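Local coordinates for protein monalysin (Pseudomonas entomophila, PDB 4MKQ) that is a beta-barrel toxin that forms pores in host cell membranes and contributes to intestinal damage and lethality in Drosophila, here with its membrane-spanning part deleted, at residues D17-Q28 and K119-T130. Sequence-based numbering, arbitrary orientation.
Sequences DGYLLDYSSPKQ and KRVIVPSSNAVT
Leu-21, the first residue past helix 13-20, comes abreast of Val-121, and Tyr-23 of Val-123 with CA atoms 5.3 Å apart; farther on, Pro-26 faces Val-129 where the chain has turned beyond strand 106-124. An inverse gamma turn centred on Leu-21, with Asp-22 N hydrogen-bonded to Leu-20 O, swings the chain along the strand. The Leu-21 and Val-121 side chains lie alongside each other, pointing opposite ways, with Leu-21 CD2 3.7 Å from Val-121 CG1, while Leu-21 CD1 rests against CB and CG of Lys-119. The ring of Pro-26 packs against two valines, its CG touching Val-123 CG1 (3.9 Å) and Val-129 CG2 (4.0 Å). One hydrogen bond joins the segments, Gln-28 NE2 to Thr-130 O (2.8 Å): the donor lies almost in line with the carbonyl (166°), but the bond bends at the hydrogen (142°). Gln-28 CG beside its backbone N (chi1 -72°) and an extended chain beyond bring the amide there. Leu-21 and Pro-26 also pack on Leu-59 of strand 46-65, covering part of the mixed sheet of this aerolysin-like fold. Val-121 and Val-123 pair with Tyr-74 and Val-72 of strand 71-84, and Ile-122 makes backbone hydrogen bonds to a second subunit.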
loop_
_atom_site.group_PDB
_atom_site.type_symbol
_atom_site.label_atom_id
_atom_site.label_comp_id
_atom_site.label_asym_id
_atom_site.label_seq_id
_atom_site.Cartn_x
_atom_site.Cartn_y
_atom_site.Cartn_z
ATOM N N ASP A 17 -7.497 -18.410 6.436
ATOM C CA ASP A 17 -8.067 -17.091 6.731
ATOM C C ASP A 17 -9.313 -17.216 7.600
ATOM O O ASP A 17 -9.433 -16.493 8.587
ATOM C CB ASP A 17 -8.386 -16.310 5.439
ATOM C CG ASP A 17 -7.195 -16.011 4.539
ATOM O OD1 ASP A 17 -6.042 -16.058 5.035
ATOM O OD2 ASP A 17 -7.416 -15.703 3.349
ATOM N N GLY A 18 -10.199 -18.150 7.247
ATOM C CA GLY A 18 -11.441 -18.423 7.967
ATOM C C GLY A 18 -11.244 -18.784 9.425
ATOM O O GLY A 18 -11.997 -18.319 10.286
ATOM N N TYR A 19 -10.208 -19.593 9.713
ATOM C CA TYR A 19 -9.876 -20.016 11.068
ATOM C C TYR A 19 -9.244 -18.883 11.888
ATOM O O TYR A 19 -9.658 -18.656 13.026
ATOM C CB TYR A 19 -8.971 -21.273 11.054
ATOM C CG TYR A 19 -8.441 -21.655 12.422
ATOM C CD1 TYR A 19 -9.268 -22.248 13.371
ATOM C CD2 TYR A 19 -7.122 -21.389 12.779
ATOM C CE1 TYR A 19 -8.796 -22.565 14.645
ATOM C CE2 TYR A 19 -6.641 -21.694 14.051
ATOM C CZ TYR A 19 -7.484 -22.278 14.983
ATOM O OH TYR A 19 -7.020 -22.589 16.236
ATOM N N LEU A 20 -8.228 -18.202 11.323
ATOM C CA LEU A 20 -7.480 -17.139 11.995
ATOM C C LEU A 20 -8.238 -15.829 12.131
ATOM O O LEU A 20 -8.365 -15.321 13.248
ATOM C CB LEU A 20 -6.110 -16.902 11.323
ATOM C CG LEU A 20 -5.110 -18.065 11.329
ATOM C CD1 LEU A 20 -3.881 -17.718 10.536
ATOM C CD2 LEU A 20 -4.717 -18.460 12.739
ATOM N N LEU A 21 -8.714 -15.267 10.999
ATOM C CA LEU A 21 -9.439 -13.992 10.961
ATOM C C LEU A 21 -10.902 -14.163 11.377
ATOM O O LEU A 21 -11.822 -13.821 10.627
ATOM C CB LEU A 21 -9.316 -13.299 9.587
ATOM C CG LEU A 21 -7.908 -13.038 9.050
ATOM C CD1 LEU A 21 -7.929 -12.883 7.550
ATOM C CD2 LEU A 21 -7.273 -11.820 9.691
ATOM N N ASP A 22 -11.101 -14.711 12.579
ATOM C CA ASP A 22 -12.405 -14.931 13.195
ATOM C C ASP A 22 -12.628 -13.742 14.128
ATOM O O ASP A 22 -11.856 -13.557 15.067
ATOM C CB ASP A 22 -12.401 -16.264 13.987
ATOM C CG ASP A 22 -13.756 -16.757 14.477
ATOM O OD1 ASP A 22 -14.631 -15.912 14.772
ATOM O OD2 ASP A 22 -13.936 -17.989 14.581
ATOM N N TYR A 23 -13.648 -12.908 13.845
ATOM C CA TYR A 23 -13.932 -11.726 14.666
ATOM C C TYR A 23 -14.376 -12.064 16.097
ATOM O O TYR A 23 -14.030 -11.327 17.021
ATOM C CB TYR A 23 -14.939 -10.782 13.976
ATOM C CG TYR A 23 -16.381 -11.244 14.018
ATOM C CD1 TYR A 23 -16.909 -12.037 13.003
ATOM C CD2 TYR A 23 -17.233 -10.844 15.045
ATOM C CE1 TYR A 23 -18.238 -12.456 13.033
ATOM C CE2 TYR A 23 -18.554 -11.275 15.098
ATOM C CZ TYR A 23 -19.055 -12.075 14.086
ATOM O OH TYR A 23 -20.366 -12.474 14.131
ATOM N N SER A 24 -15.170 -13.150 16.263
ATOM C CA SER A 24 -15.711 -13.575 17.555
ATOM C C SER A 24 -14.644 -14.116 18.489
ATOM O O SER A 24 -14.729 -13.905 19.699
ATOM C CB SER A 24 -16.847 -14.578 17.380
ATOM O OG SER A 24 -16.422 -15.804 16.809
ATOM N N SER A 25 -13.627 -14.798 17.922
ATOM C CA SER A 25 -12.492 -15.359 18.654
ATOM C C SER A 25 -11.267 -15.485 17.728
ATOM O O SER A 25 -11.069 -16.551 17.147
ATOM C CB SER A 25 -12.853 -16.708 19.283
ATOM O OG SER A 25 -11.760 -17.322 19.949
ATOM N N PRO A 26 -10.448 -14.413 17.559
ATOM C CA PRO A 26 -9.257 -14.531 16.694
ATOM C C PRO A 26 -8.239 -15.531 17.248
ATOM O O PRO A 26 -8.068 -15.625 18.467
ATOM C CB PRO A 26 -8.710 -13.098 16.646
ATOM C CG PRO A 26 -9.204 -12.456 17.881
ATOM C CD PRO A 26 -10.550 -13.061 18.150
ATOM N N LYS A 27 -7.599 -16.304 16.356
ATOM C CA LYS A 27 -6.625 -17.314 16.756
ATOM C C LYS A 27 -5.189 -16.928 16.462
ATOM O O LYS A 27 -4.909 -16.357 15.411
ATOM C CB LYS A 27 -6.968 -18.675 16.153
ATOM C CG LYS A 27 -7.843 -19.501 17.082
ATOM C CD LYS A 27 -9.310 -19.355 16.765
ATOM C CE LYS A 27 -10.174 -19.841 17.897
ATOM N NZ LYS A 27 -11.609 -19.556 17.644
ATOM N N GLN A 28 -4.279 -17.255 17.397
ATOM C CA GLN A 28 -2.854 -16.943 17.316
ATOM C C GLN A 28 -2.196 -17.515 16.066
ATOM O O GLN A 28 -1.557 -16.777 15.320
ATOM C CB GLN A 28 -2.110 -17.409 18.574
ATOM C CG GLN A 28 -2.406 -16.582 19.812
ATOM C CD GLN A 28 -1.597 -17.074 20.978
ATOM O OE1 GLN A 28 -1.876 -18.126 21.559
ATOM N NE2 GLN A 28 -0.566 -16.331 21.339
ATOM N N LYS A 119 -5.914 -9.597 3.414
ATOM C CA LYS A 119 -7.122 -9.715 4.241
ATOM C C LYS A 119 -6.896 -9.339 5.708
ATOM O O LYS A 119 -5.932 -9.787 6.332
ATOM C CB LYS A 119 -7.738 -11.115 4.116
ATOM C CG LYS A 119 -9.244 -11.163 4.329
ATOM C CD LYS A 119 -9.842 -12.447 3.719
ATOM C CE LYS A 119 -11.304 -12.579 4.117
ATOM N NZ LYS A 119 -12.180 -11.446 3.670
ATOM N N ARG A 120 -7.785 -8.483 6.232
ATOM C CA ARG A 120 -7.749 -7.962 7.603
ATOM C C ARG A 120 -9.100 -8.103 8.300
ATOM O O ARG A 120 -10.138 -8.133 7.633
ATOM C CB ARG A 120 -7.295 -6.488 7.627
ATOM C CG ARG A 120 -5.853 -6.261 7.167
ATOM C CD ARG A 120 -5.386 -4.832 7.367
ATOM N NE ARG A 120 -5.867 -3.930 6.318
ATOM C CZ ARG A 120 -5.483 -2.666 6.173
ATOM N NH1 ARG A 120 -4.587 -2.136 6.999
ATOM N NH2 ARG A 120 -5.982 -1.924 5.197
ATOM N N VAL A 121 -9.087 -8.191 9.644
ATOM C CA VAL A 121 -10.301 -8.309 10.450
ATOM C C VAL A 121 -10.271 -7.310 11.617
ATOM O O VAL A 121 -9.231 -7.129 12.255
ATOM C CB VAL A 121 -10.619 -9.780 10.884
ATOM C CG1 VAL A 121 -9.718 -10.278 12.017
ATOM C CG2 VAL A 121 -12.092 -9.951 11.250
ATOM N N ILE A 122 -11.403 -6.640 11.856
ATOM C CA ILE A 122 -11.564 -5.697 12.962
ATOM C C ILE A 122 -12.223 -6.436 14.136
ATOM O O ILE A 122 -13.320 -6.975 14.004
ATOM C CB ILE A 122 -12.246 -4.372 12.534
ATOM C CG1 ILE A 122 -12.271 -3.345 13.685
ATOM C CG2 ILE A 122 -13.629 -4.590 11.914
ATOM C CD1 ILE A 122 -11.628 -2.036 13.340
ATOM N N VAL A 123 -11.508 -6.502 15.263
ATOM C CA VAL A 123 -11.894 -7.228 16.478
ATOM C C VAL A 123 -11.983 -6.248 17.676
ATOM O O VAL A 123 -11.075 -5.429 17.829
ATOM C CB VAL A 123 -10.836 -8.360 16.716
ATOM C CG1 VAL A 123 -10.910 -8.958 18.119
ATOM C CG2 VAL A 123 -10.938 -9.454 15.657
ATOM N N PRO A 124 -13.020 -6.319 18.554
ATOM C CA PRO A 124 -13.034 -5.441 19.740
ATOM C C PRO A 124 -11.952 -5.883 20.728
ATOM O O PRO A 124 -11.703 -7.086 20.846
ATOM C CB PRO A 124 -14.440 -5.643 20.330
ATOM C CG PRO A 124 -15.194 -6.470 19.330
ATOM C CD PRO A 124 -14.171 -7.239 18.567
ATOM N N SER A 125 -11.304 -4.923 21.425
ATOM C CA SER A 125 -10.216 -5.170 22.391
ATOM C C SER A 125 -10.505 -6.270 23.429
ATOM O O SER A 125 -9.567 -6.896 23.931
ATOM C CB SER A 125 -9.808 -3.877 23.090
ATOM O OG SER A 125 -10.889 -3.323 23.820
ATOM N N SER A 126 -11.798 -6.508 23.736
ATOM C CA SER A 126 -12.251 -7.533 24.678
ATOM C C SER A 126 -12.010 -8.949 24.128
ATOM O O SER A 126 -11.783 -9.877 24.909
ATOM C CB SER A 126 -13.727 -7.338 25.012
ATOM O OG SER A 126 -14.537 -7.399 23.850
ATOM N N ASN A 127 -12.065 -9.102 22.785
ATOM C CA ASN A 127 -11.842 -10.368 22.084
ATOM C C ASN A 127 -10.405 -10.482 21.550
ATOM O O ASN A 127 -10.050 -11.531 21.007
ATOM C CB ASN A 127 -12.831 -10.545 20.927
ATOM C CG ASN A 127 -14.302 -10.500 21.259
ATOM O OD1 ASN A 127 -14.788 -10.976 22.299
ATOM N ND2 ASN A 127 -15.060 -10.046 20.290
ATOM N N ALA A 128 -9.586 -9.419 21.692
ATOM C CA ALA A 128 -8.197 -9.385 21.213
ATOM C C ALA A 128 -7.290 -10.434 21.867
ATOM O O ALA A 128 -7.439 -10.737 23.052
ATOM C CB ALA A 128 -7.609 -7.994 21.393
ATOM N N VAL A 129 -6.361 -10.990 21.069
ATOM C CA VAL A 129 -5.376 -11.998 21.480
ATOM C C VAL A 129 -3.955 -11.447 21.377
ATOM O O VAL A 129 -3.728 -10.471 20.659
ATOM C CB VAL A 129 -5.514 -13.345 20.716
ATOM C CG1 VAL A 129 -6.737 -14.125 21.182
ATOM C CG2 VAL A 129 -5.518 -13.149 19.202
ATOM N N THR A 130 -3.003 -12.083 22.083
ATOM C CA THR A 130 -1.591 -11.703 22.058
ATOM C C THR A 130 -0.959 -12.363 20.818
ATOM O O THR A 130 -0.873 -13.594 20.772
ATOM C CB THR A 130 -0.893 -12.099 23.376
ATOM O OG1 THR A 130 -1.684 -11.664 24.484
ATOM C CG2 THR A 130 0.515 -11.527 23.489
#